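Local coordinates for Lin0012 protein (Listeria innocua, PDB 3K17), which probably catalyses the ATP-dependent phosphorylation of phosphomevalonate, the second phosphorylation step of the mevalonate pathway to isopentenyl diphosphate, as a member of the GHMP kinase family, at residues S111-G116 / V217-T222; K184-L187 / E193-M196; V290-S295 / G311-S316. All coordinates share one frame; numbering follows the deposited sequence.

Contact 1 of 3, residues S111-G116 / V217-T222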
ATOM      1  N   SER A 111      36.075  15.142  -5.066  1.00 17.78           N
ATOM      2  CA  SER A 111      34.928  15.553  -4.258  1.00 17.50           C
ATOM      3  C   SER A 111      33.823  14.510  -4.217  1.00 19.15           C
ATOM      4  O   SER A 111      32.888  14.618  -3.419  1.00 20.07           O
ATOM      5  CB  SER A 111      34.350  16.873  -4.783  1.00 17.87           C
ATOM      6  OG  SER A 111      33.649  16.681  -5.993  1.00 17.52           O
ATOM      7  N   GLY A 112      33.923  13.501  -5.077  1.00 19.37           N
ATOM      8  CA  GLY A 112      32.913  12.456  -5.097  1.00 18.57           C
ATOM      9  C   GLY A 112      31.887  12.571  -6.209  1.00 18.48           C
ATOM     10  O   GLY A 112      31.057  11.680  -6.380  1.00 20.07           O
ATOM     11  N   ALA A 113      31.927  13.671  -6.955  1.00 14.72           N
ATOM     12  CA  ALA A 113      30.992  13.887  -8.062  1.00 15.75           C
ATOM     13  C   ALA A 113      31.453  13.127  -9.311  1.00 15.25           C
ATOM     14  O   ALA A 113      32.646  13.086  -9.608  1.00 12.85           O
ATOM     15  CB  ALA A 113      30.906  15.386  -8.386  1.00 10.82           C
ATOM     16  N   LYS A 114      30.512  12.530 -10.034  1.00 14.43           N
ATOM     17  CA  LYS A 114      30.857  11.813 -11.258  1.00 17.50           C
ATOM     18  C   LYS A 114      31.290  12.825 -12.327  1.00 17.04           C
ATOM     19  O   LYS A 114      30.720  13.917 -12.426  1.00 18.33           O
ATOM     20  CB  LYS A 114      29.652  11.011 -11.764  1.00 17.89           C
ATOM     21  CG  LYS A 114      29.259   9.836 -10.865  1.00 23.68           C
ATOM     22  CD  LYS A 114      28.052   9.090 -11.439  1.00 28.50           C
ATOM     23  CE  LYS A 114      27.654   7.910 -10.570  1.00 34.01           C
ATOM     24  NZ  LYS A 114      26.382   7.266 -11.029  1.00 36.20           N
ATOM     25  N   TYR A 115      32.303  12.471 -13.110  1.00 16.70           N
ATOM     26  CA  TYR A 115      32.793  13.353 -14.171  1.00 16.99           C
ATOM     27  C   TYR A 115      31.864  13.342 -15.373  1.00 17.09           C
ATOM     28  O   TYR A 115      31.900  14.249 -16.207  1.00 17.42           O
ATOM     29  CB  TYR A 115      34.172  12.914 -14.657  1.00 17.03           C
ATOM     30  CG  TYR A 115      35.311  13.234 -13.726  1.00 17.40           C
ATOM     31  CD1 TYR A 115      35.479  14.517 -13.215  1.00 14.93           C
ATOM     32  CD2 TYR A 115      36.255  12.265 -13.400  1.00 15.64           C
ATOM     33  CE1 TYR A 115      36.570  14.832 -12.405  1.00 16.40           C
ATOM     34  CE2 TYR A 115      37.343  12.565 -12.591  1.00 19.52           C
ATOM     35  CZ  TYR A 115      37.495  13.853 -12.100  1.00 18.31           C
ATOM     36  OH  TYR A 115      38.594  14.151 -11.332  1.00 18.80           O
ATOM     37  N   GLY A 116      31.029  12.312 -15.454  1.00 16.85           N
ATOM     38  CA  GLY A 116      30.129  12.185 -16.587  1.00 17.41           C
ATOM     39  C   GLY A 116      30.851  11.399 -17.673  1.00 17.37           C
ATOM     40  O   GLY A 116      30.770  11.722 -18.857  1.00 18.63           O
ATOM     41  N   VAL A 217      40.438  17.401 -22.527  1.00 18.88           N
ATOM     42  CA  VAL A 217      39.215  17.141 -21.767  1.00 18.01           C
ATOM     43  C   VAL A 217      39.118  18.090 -20.571  1.00 17.72           C
ATOM     44  O   VAL A 217      40.055  18.205 -19.785  1.00 16.42           O
ATOM     45  CB  VAL A 217      39.175  15.677 -21.249  1.00 18.70           C
ATOM     46  CG1 VAL A 217      37.865  15.414 -20.496  1.00 17.23           C
ATOM     47  CG2 VAL A 217      39.318  14.708 -22.421  1.00 16.31           C
ATOM     48  N   GLY A 218      37.989  18.781 -20.451  1.00 18.65           N
ATOM     49  CA  GLY A 218      37.803  19.706 -19.343  1.00 18.19           C
ATOM     50  C   GLY A 218      36.482  19.502 -18.611  1.00 17.67           C
ATOM     51  O   GLY A 218      35.420  19.587 -19.215  1.00 18.36           O
ATOM     52  N   TRP A 219      36.551  19.232 -17.310  1.00 17.22           N
ATOM     53  CA  TRP A 219      35.353  19.020 -16.492  1.00 16.59           C
ATOM     54  C   TRP A 219      34.830  20.355 -15.966  1.00 16.33           C
ATOM     55  O   TRP A 219      35.557  21.098 -15.309  1.00 17.80           O
ATOM     56  CB  TRP A 219      35.680  18.092 -15.320  1.00 14.38           C
ATOM     57  CG  TRP A 219      34.495  17.761 -14.461  1.00 13.60           C
ATOM     58  CD1 TRP A 219      33.299  17.247 -14.875  1.00 11.19           C
ATOM     59  CD2 TRP A 219      34.426  17.839 -13.031  1.00 14.61           C
ATOM     60  NE1 TRP A 219      32.495  16.992 -13.792  1.00 15.30           N
ATOM     61  CE2 TRP A 219      33.162  17.343 -12.644  1.00 13.82           C
ATOM     62  CE3 TRP A 219      35.318  18.269 -12.031  1.00 16.90           C
ATOM     63  CZ2 TRP A 219      32.756  17.266 -11.301  1.00 14.22           C
ATOM     64  CZ3 TRP A 219      34.916  18.190 -10.686  1.00 14.78           C
ATOM     65  CH2 TRP A 219      33.645  17.687 -10.339  1.00 13.29           C
ATOM     66  N   THR A 220      33.569  20.655 -16.249  1.00 18.30           N
ATOM     67  CA  THR A 220      32.977  21.914 -15.823  1.00 20.00           C
ATOM     68  C   THR A 220      32.620  21.933 -14.346  1.00 21.24           C
ATOM     69  O   THR A 220      32.200  22.968 -13.827  1.00 21.81           O
ATOM     70  CB  THR A 220      31.706  22.235 -16.622  1.00 20.37           C
ATOM     71  OG1 THR A 220      30.705  21.258 -16.322  1.00 21.71           O
ATOM     72  CG2 THR A 220      31.995  22.230 -18.114  1.00 20.98           C
ATOM     73  N   GLY A 221      32.765  20.790 -13.680  1.00 20.61           N
ATOM     74  CA  GLY A 221      32.469  20.710 -12.256  1.00 22.37           C
ATOM     75  C   GLY A 221      30.995  20.837 -11.941  1.00 24.60           C
ATOM     76  O   GLY A 221      30.604  21.162 -10.816  1.00 25.71           O
ATOM     77  N   THR A 222      30.171  20.576 -12.944  1.00 24.79           N
ATOM     78  CA  THR A 222      28.731  20.671 -12.789  1.00 27.67           C
ATOM     79  C   THR A 222      28.096  19.331 -13.123  1.00 30.02           C
ATOM     80  O   THR A 222      28.070  18.913 -14.280  1.00 27.21           O
ATOM     81  CB  THR A 222      28.156  21.746 -13.726  1.00 28.97           C
ATOM     82  OG1 THR A 222      28.868  22.975 -13.532  1.00 30.61           O
ATOM     83  CG2 THR A 222      26.674  21.961 -13.450  1.00 31.03           C
TER
HETATM   84  O   HOH W   1      29.896  16.212 -13.891  1.00 27.06           O

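Contact 2 of 3, residues K184-L187 / E193-M196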
ATOM      1  N   LYS A 184      13.104  -3.472 -28.684  1.00 21.00           N
ATOM      2  CA  LYS A 184      12.097  -3.372 -27.639  1.00 21.70           C
ATOM      3  C   LYS A 184      10.874  -4.247 -27.874  1.00 21.76           C
ATOM      4  O   LYS A 184      10.393  -4.890 -26.946  1.00 22.89           O
ATOM      5  CB  LYS A 184      11.676  -1.911 -27.460  1.00 22.84           C
ATOM      6  CG  LYS A 184      12.805  -1.021 -26.940  1.00 25.88           C
ATOM      7  CD  LYS A 184      12.429   0.453 -26.984  1.00 29.39           C
ATOM      8  CE  LYS A 184      13.639   1.337 -26.726  1.00 32.09           C
ATOM      9  NZ  LYS A 184      13.276   2.782 -26.682  1.00 33.59           N
ATOM     10  N   HIS A 185      10.372  -4.276 -29.105  1.00 22.89           N
ATOM     11  CA  HIS A 185       9.197  -5.086 -29.419  1.00 22.41           C
ATOM     12  C   HIS A 185       9.470  -6.558 -29.175  1.00 22.70           C
ATOM     13  O   HIS A 185       8.649  -7.262 -28.592  1.00 24.29           O
ATOM     14  CB  HIS A 185       8.781  -4.895 -30.879  1.00 24.68           C
ATOM     15  CG  HIS A 185       8.260  -3.527 -31.187  1.00 25.16           C
ATOM     16  ND1 HIS A 185       7.943  -3.124 -32.468  1.00 27.98           N
ATOM     17  CD2 HIS A 185       7.994  -2.470 -30.385  1.00 26.13           C
ATOM     18  CE1 HIS A 185       7.505  -1.877 -32.439  1.00 26.93           C
ATOM     19  NE2 HIS A 185       7.526  -1.457 -31.188  1.00 26.69           N
ATOM     20  N   ARG A 186      10.636  -7.013 -29.618  1.00 23.02           N
ATOM     21  CA  ARG A 186      11.022  -8.409 -29.477  1.00 23.11           C
ATOM     22  C   ARG A 186      11.366  -8.841 -28.053  1.00 21.61           C
ATOM     23  O   ARG A 186      11.408 -10.034 -27.754  1.00 19.64           O
ATOM     24  CB  ARG A 186      12.171  -8.708 -30.443  1.00 24.21           C
ATOM     25  CG  ARG A 186      11.680  -8.737 -31.889  1.00 27.29           C
ATOM     26  CD  ARG A 186      12.772  -8.481 -32.913  1.00 31.89           C
ATOM     27  NE  ARG A 186      12.190  -7.908 -34.124  1.00 36.58           N
ATOM     28  CZ  ARG A 186      11.327  -8.545 -34.901  1.00 37.86           C
ATOM     29  NH1 ARG A 186      10.955  -9.780 -34.597  1.00 45.57           N
ATOM     30  NH2 ARG A 186      10.812  -7.947 -35.965  1.00 39.43           N
ATOM     31  N   LEU A 187      11.610  -7.876 -27.179  1.00 19.62           N
ATOM     32  CA  LEU A 187      11.903  -8.196 -25.790  1.00 20.58           C
ATOM     33  C   LEU A 187      10.747  -8.984 -25.181  1.00 20.99           C
ATOM     34  O   LEU A 187      10.952  -9.804 -24.293  1.00 22.55           O
ATOM     35  CB  LEU A 187      12.103  -6.924 -24.967  1.00 20.62           C
ATOM     36  CG  LEU A 187      13.464  -6.239 -25.055  1.00 23.52           C
ATOM     37  CD1 LEU A 187      13.480  -5.041 -24.110  1.00 23.44           C
ATOM     38  CD2 LEU A 187      14.552  -7.216 -24.674  1.00 22.93           C
ATOM     39  N   GLU A 193      18.670 -15.927 -26.129  1.00 27.06           N
ATOM     40  CA  GLU A 193      19.509 -16.717 -27.030  1.00 28.65           C
ATOM     41  C   GLU A 193      19.274 -16.313 -28.479  1.00 26.47           C
ATOM     42  O   GLU A 193      20.204 -16.292 -29.282  1.00 27.54           O
ATOM     43  CB  GLU A 193      19.225 -18.214 -26.864  1.00 32.35           C
ATOM     44  CG  GLU A 193      20.098 -19.095 -27.754  1.00 39.41           C
ATOM     45  CD  GLU A 193      19.838 -20.581 -27.557  1.00 43.89           C
ATOM     46  OE1 GLU A 193      18.653 -20.979 -27.573  1.00 43.36           O
ATOM     47  OE2 GLU A 193      20.818 -21.348 -27.394  1.00 45.08           O
ATOM     48  N   TRP A 194      18.029 -15.989 -28.804  1.00 24.69           N
ATOM     49  CA  TRP A 194      17.672 -15.571 -30.152  1.00 24.60           C
ATOM     50  C   TRP A 194      18.303 -14.213 -30.454  1.00 25.32           C
ATOM     51  O   TRP A 194      18.757 -13.957 -31.571  1.00 25.29           O
ATOM     52  CB  TRP A 194      16.149 -15.470 -30.288  1.00 25.53           C
ATOM     53  CG  TRP A 194      15.693 -15.068 -31.655  1.00 24.22           C
ATOM     54  CD1 TRP A 194      15.427 -15.894 -32.712  1.00 26.75           C
ATOM     55  CD2 TRP A 194      15.511 -13.734 -32.134  1.00 25.22           C
ATOM     56  NE1 TRP A 194      15.091 -15.152 -33.825  1.00 24.38           N
ATOM     57  CE2 TRP A 194      15.136 -13.823 -33.496  1.00 25.28           C
ATOM     58  CE3 TRP A 194      15.630 -12.467 -31.546  1.00 24.43           C
ATOM     59  CZ2 TRP A 194      14.879 -12.694 -34.276  1.00 25.25           C
ATOM     60  CZ3 TRP A 194      15.376 -11.341 -32.324  1.00 24.16           C
ATOM     61  CH2 TRP A 194      15.004 -11.465 -33.675  1.00 24.38           C
ATOM     62  N   PHE A 195      18.324 -13.341 -29.451  1.00 22.73           N
ATOM     63  CA  PHE A 195      18.900 -12.007 -29.610  1.00 22.47           C
ATOM     64  C   PHE A 195      20.398 -12.068 -29.882  1.00 22.45           C
ATOM     65  O   PHE A 195      20.927 -11.265 -30.650  1.00 21.93           O
ATOM     66  CB  PHE A 195      18.658 -11.168 -28.343  1.00 21.87           C
ATOM     67  CG  PHE A 195      17.378 -10.378 -28.363  1.00 21.28           C
ATOM     68  CD1 PHE A 195      17.206  -9.336 -29.270  1.00 20.22           C
ATOM     69  CD2 PHE A 195      16.365 -10.643 -27.444  1.00 21.45           C
ATOM     70  CE1 PHE A 195      16.047  -8.559 -29.262  1.00 20.78           C
ATOM     71  CE2 PHE A 195      15.194  -9.873 -27.422  1.00 22.14           C
ATOM     72  CZ  PHE A 195      15.033  -8.827 -28.330  1.00 21.97           C
HETATM   73  N   MSE A 196      21.074 -13.023 -29.244  1.00 24.63           N
HETATM   74  CA  MSE A 196      22.518 -13.183 -29.391  1.00 26.98           C
HETATM   75  C   MSE A 196      22.929 -13.693 -30.764  1.00 28.70           C
HETATM   76  O   MSE A 196      23.983 -13.328 -31.279  1.00 29.81           O
HETATM   77  CB  MSE A 196      23.060 -14.146 -28.328  1.00 27.72           C
HETATM   78  CG  MSE A 196      22.956 -13.645 -26.893  1.00 33.32           C
HETATM   79 SE   MSE A 196      23.836 -11.930 -26.620  1.00 44.32          SE
HETATM   80  CE  MSE A 196      22.276 -10.797 -26.753  1.00 36.10           C
TER

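Contact 3 of 3, residues V290-S295 / G311-S316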
ATOM      1  N   VAL A 290      16.375  24.158 -23.753  1.00 42.07           N
ATOM      2  CA  VAL A 290      17.226  23.283 -22.959  1.00 41.83           C
ATOM      3  C   VAL A 290      18.637  23.846 -22.924  1.00 41.09           C
ATOM      4  O   VAL A 290      19.249  24.087 -23.967  1.00 41.00           O
ATOM      5  CB  VAL A 290      17.283  21.862 -23.547  1.00 42.15           C
ATOM      6  CG1 VAL A 290      18.204  20.990 -22.705  1.00 43.80           C
ATOM      7  CG2 VAL A 290      15.880  21.266 -23.599  1.00 43.51           C
ATOM      8  N   ASN A 291      19.151  24.047 -21.717  1.00 39.45           N
ATOM      9  CA  ASN A 291      20.484  24.598 -21.538  1.00 38.57           C
ATOM     10  C   ASN A 291      21.584  23.565 -21.781  1.00 37.37           C
ATOM     11  O   ASN A 291      22.252  23.124 -20.842  1.00 36.34           O
ATOM     12  CB  ASN A 291      20.601  25.187 -20.129  1.00 40.99           C
ATOM     13  CG  ASN A 291      21.958  25.800 -19.865  1.00 43.92           C
ATOM     14  OD1 ASN A 291      22.527  26.469 -20.727  1.00 45.45           O
ATOM     15  ND2 ASN A 291      22.480  25.587 -18.661  1.00 46.06           N
ATOM     16  N   ILE A 292      21.768  23.178 -23.043  1.00 34.62           N
ATOM     17  CA  ILE A 292      22.796  22.201 -23.392  1.00 33.65           C
ATOM     18  C   ILE A 292      24.172  22.822 -23.201  1.00 33.24           C
ATOM     19  O   ILE A 292      24.997  22.315 -22.439  1.00 33.63           O
ATOM     20  CB  ILE A 292      22.656  21.723 -24.851  1.00 32.71           C
ATOM     21  CG1 ILE A 292      21.306  21.026 -25.041  1.00 32.22           C
ATOM     22  CG2 ILE A 292      23.799  20.779 -25.200  1.00 32.35           C
ATOM     23  CD1 ILE A 292      21.040  20.571 -26.456  1.00 33.55           C
ATOM     24  N   GLU A 293      24.429  23.923 -23.892  1.00 32.38           N
ATOM     25  CA  GLU A 293      25.708  24.585 -23.736  1.00 32.88           C
ATOM     26  C   GLU A 293      25.599  25.622 -22.620  1.00 32.98           C
ATOM     27  O   GLU A 293      25.067  26.713 -22.820  1.00 31.82           O
ATOM     28  CB  GLU A 293      26.133  25.256 -25.040  1.00 34.55           C
ATOM     29  CG  GLU A 293      27.505  25.906 -24.961  1.00 35.20           C
ATOM     30  CD  GLU A 293      28.021  26.323 -26.316  1.00 35.82           C
ATOM     31  OE1 GLU A 293      28.395  25.432 -27.110  1.00 38.00           O
ATOM     32  OE2 GLU A 293      28.042  27.541 -26.592  1.00 38.34           O
ATOM     33  N   THR A 294      26.088  25.260 -21.438  1.00 31.54           N
ATOM     34  CA  THR A 294      26.055  26.158 -20.294  1.00 30.91           C
ATOM     35  C   THR A 294      27.032  27.295 -20.538  1.00 32.01           C
ATOM     36  O   THR A 294      27.765  27.293 -21.527  1.00 31.65           O
ATOM     37  CB  THR A 294      26.476  25.443 -19.001  1.00 29.44           C
ATOM     38  OG1 THR A 294      27.801  24.925 -19.153  1.00 27.21           O
ATOM     39  CG2 THR A 294      25.528  24.300 -18.684  1.00 27.15           C
ATOM     40  N   SER A 295      27.045  28.265 -19.631  1.00 32.86           N
ATOM     41  CA  SER A 295      27.947  29.397 -19.760  1.00 33.07           C
ATOM     42  C   SER A 295      29.389  28.930 -19.693  1.00 31.32           C
ATOM     43  O   SER A 295      30.244  29.436 -20.415  1.00 31.66           O
ATOM     44  CB  SER A 295      27.693  30.412 -18.645  1.00 35.88           C
ATOM     45  OG  SER A 295      26.374  30.918 -18.722  1.00 40.61           O
ATOM     46  N   GLY A 311      35.929  23.104 -30.213  1.00 22.34           N
ATOM     47  CA  GLY A 311      35.531  22.483 -28.966  1.00 22.10           C
ATOM     48  C   GLY A 311      34.030  22.427 -28.817  1.00 22.42           C
ATOM     49  O   GLY A 311      33.304  23.057 -29.587  1.00 21.82           O
ATOM     50  N   LYS A 312      33.555  21.682 -27.821  1.00 20.99           N
ATOM     51  CA  LYS A 312      32.119  21.548 -27.605  1.00 19.63           C
ATOM     52  C   LYS A 312      31.827  20.728 -26.361  1.00 19.34           C
ATOM     53  O   LYS A 312      32.726  20.146 -25.760  1.00 19.44           O
ATOM     54  CB  LYS A 312      31.466  20.858 -28.815  1.00 18.89           C
ATOM     55  CG  LYS A 312      32.069  19.494 -29.149  1.00 18.85           C
ATOM     56  CD  LYS A 312      31.349  18.793 -30.311  1.00 19.65           C
ATOM     57  CE  LYS A 312      29.968  18.258 -29.923  1.00 19.30           C
ATOM     58  NZ  LYS A 312      30.023  16.979 -29.142  1.00 18.91           N
ATOM     59  N   SER A 313      30.559  20.686 -25.978  1.00 19.87           N
ATOM     60  CA  SER A 313      30.168  19.898 -24.826  1.00 20.98           C
ATOM     61  C   SER A 313      30.241  18.446 -25.279  1.00 20.88           C
ATOM     62  O   SER A 313      30.156  18.152 -26.478  1.00 20.47           O
ATOM     63  CB  SER A 313      28.742  20.249 -24.397  1.00 21.06           C
ATOM     64  OG  SER A 313      27.848  20.172 -25.498  1.00 25.25           O
ATOM     65  N   SER A 314      30.421  17.542 -24.324  1.00 20.53           N
ATOM     66  CA  SER A 314      30.492  16.123 -24.629  1.00 20.16           C
ATOM     67  C   SER A 314      29.348  15.409 -23.922  1.00 21.79           C
ATOM     68  O   SER A 314      29.278  15.377 -22.691  1.00 21.53           O
ATOM     69  CB  SER A 314      31.832  15.531 -24.176  1.00 18.34           C
ATOM     70  OG  SER A 314      31.814  14.118 -24.311  1.00 18.10           O
ATOM     71  N   GLY A 315      28.452  14.834 -24.711  1.00 22.91           N
ATOM     72  CA  GLY A 315      27.319  14.136 -24.140  1.00 24.31           C
ATOM     73  C   GLY A 315      26.067  14.990 -24.096  1.00 24.49           C
ATOM     74  O   GLY A 315      25.722  15.686 -25.056  1.00 23.29           O
ATOM     75  N   SER A 316      25.390  14.946 -22.959  1.00 25.17           N
ATOM     76  CA  SER A 316      24.151  15.684 -22.772  1.00 26.45           C
ATOM     77  C   SER A 316      24.349  17.185 -22.639  1.00 24.29           C
ATOM     78  O   SER A 316      23.422  17.954 -22.872  1.00 24.67           O
ATOM     79  CB  SER A 316      23.437  15.176 -21.520  1.00 28.64           C
ATOM     80  OG  SER A 316      24.172  15.538 -20.358  1.00 34.03           O
TER

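Contact 1 of 3, residues S111-G116 / V217-T222
Trp219 NE1 donates to water 1 at 2.7 Å. The same water lies 2.8 Å from Lys114 O, within hydrogen-bonding distance, and so bridges the indole to the loop backbone. Loop 111-116 belongs to the N-terminal part of the GHMP kinase fold and leads into helix 119-135. Gly116 opens the glycine-rich sequence that binds ATP phosphates in relatives of this family. Trp219 lies on strand 214-219 of the C-terminal antiparallel sheet, so the contact joins the two parts of the fold.

The main side-chain interaction is a T-shaped stack. The CD1 and CE1 edge of Tyr115 meets one face of Trp219, with the planes at 85°. Tyr115 CD1 lies 3.5 Å from Trp219 CD2. Trp219 CG is anti to the backbone N (chi1 -177°), which carries the indole across to the loop. Lys345, on the neighbouring strand 345-346, is touched by both rings.

The opposite indole face is covered by the turn after the strand. The Gly221 CA sits 3.3 Å above the indole plane, over its centre. The indole is thus held between a tyrosine edge and a glycine. At its benzene edge, Ala113 CB meets Trp219 CZ2 at 3.9 Å.

Contact 2 of 3, residues K184-L187 / E193-M196
Phe195 packs against the backbone and side chains of Arg186 and Leu187, across two consecutive helices joined by a short loop. These are helix 180-187 and helix 192-197. They lie near helix 141-156, and Leu187 packs there on Leu150 and Val154. The nearest CA atoms across the pair belong to Arg186 and Phe195.

The apolar contacts centre on the far end of the phenyl ring. Phe195 CZ lies 3.6 Å from Arg186 CB. The edge of the ring points at the helix backbone: Leu187 N lies near the ring plane, 3.7 Å from Phe195 CZ. Leu187 CD2 reaches Phe195 CE2 at 3.9 Å, and the two side chains cross at about a right angle. Leu187 starts away from helix 192-197, but CD2 turns back to the ring. Trp194, the residue before Phe195, places CE3 over one face of the phenyl, toward its rim.

The polar partners lie outside the two segments. Arg186 NH1 forms a salt bridge with Glu67 of the second subunit, so this side chain links the helix pair to the assembly interface. Trp194 N is hydrogen-bonded to Ser191 OG at the start of its helix.

The remaining contact is between the Arg186 methylene CD and the Trp194 indole. Trp194 CG is anti to the backbone N (chi1 -179°), and the indole reaches out to the aliphatic part of Arg186. A cation-pi interaction of Arg186 is made with Trp182 instead, whose ring also meets that of Trp194. The guanidinium and indole planes are 31° apart, but the touching atom is the methylene: Arg186 CD rests 3.8 Å from Trp194 CH2.

Contact 3 of 3, residues V290-S295 / G311-S316
Ile292 CA and Ser316 CA lie 6.7 Å apart, and the chain reaches Ile292 through an inverse gamma turn centred on Asn291, closed by Ile292 N hydrogen-bonding to Val290 O at 2.8 Å. Segment 290-295 connects helix 267-288 to helix 295-306 in the C-terminal part of the GHMP kinase fold. Segment 311-316 starts on strand 310-313, an edge strand of the four-stranded sheet within this chain, and enters a Lys-x-Ser-Gly-x-Gly-Gly-Gly-Asp sequence. This matches the glycine-rich C-terminal motif of the family, which lies at the active site in relatives.

Ile292 carries the contact through one methyl. CG2 is anti to the backbone N, with CG1 beside that nitrogen (chi1 -62°), and CG2 does the touching. It meets Ser316 O at 3.7 Å and Ser313 OG at 4.1 Å, in directions about a right angle apart. Both contacts are van der Waals. Ser316 O also accepts a hydrogen bond from Tyr21 OH, and Ile292 touches Tyr21 as well. Ile292 is also hydrogen-bonded through its backbone to Gly318, just past the second segment.

Beyond Ile292, Thr294 is the N-cap of helix 295-306, with OG1 hydrogen-bonded to Leu297 N.

Lys312 curls back alongside its own strand. Its ammonium group has several partners: it forms a salt bridge with Glu20 and a hydrogen bond with Val17 O. These charges and carbonyls probably fix the ammonium group in place. Lys312 NZ also hydrogen-bonds Ser313 O at 2.9 Å, approaching nearly straight on, with a C=O...N angle of 170°.

Contacts 1 and 3 are near each other, with centres 13 Å apart and nearest atoms about 5 Å apart. Both reach the same antiparallel sheet, one through strand 214-219 and the other through strand 310-313. Each also involves a glycine-rich sequence typical of GHMP kinases: loop 111-116 leads into one, and 311-316 begins another. They therefore probably flank the region of the active site. The centre of contact 2 lies 36 Å from that of contact 1 and 34 Å from that of contact 3, on the opposite side of the chain's centre. It faces the second subunit. A triethylene glycol, probably from the crystallisation liquor, lies about 6 Å from its Leu187 side chain.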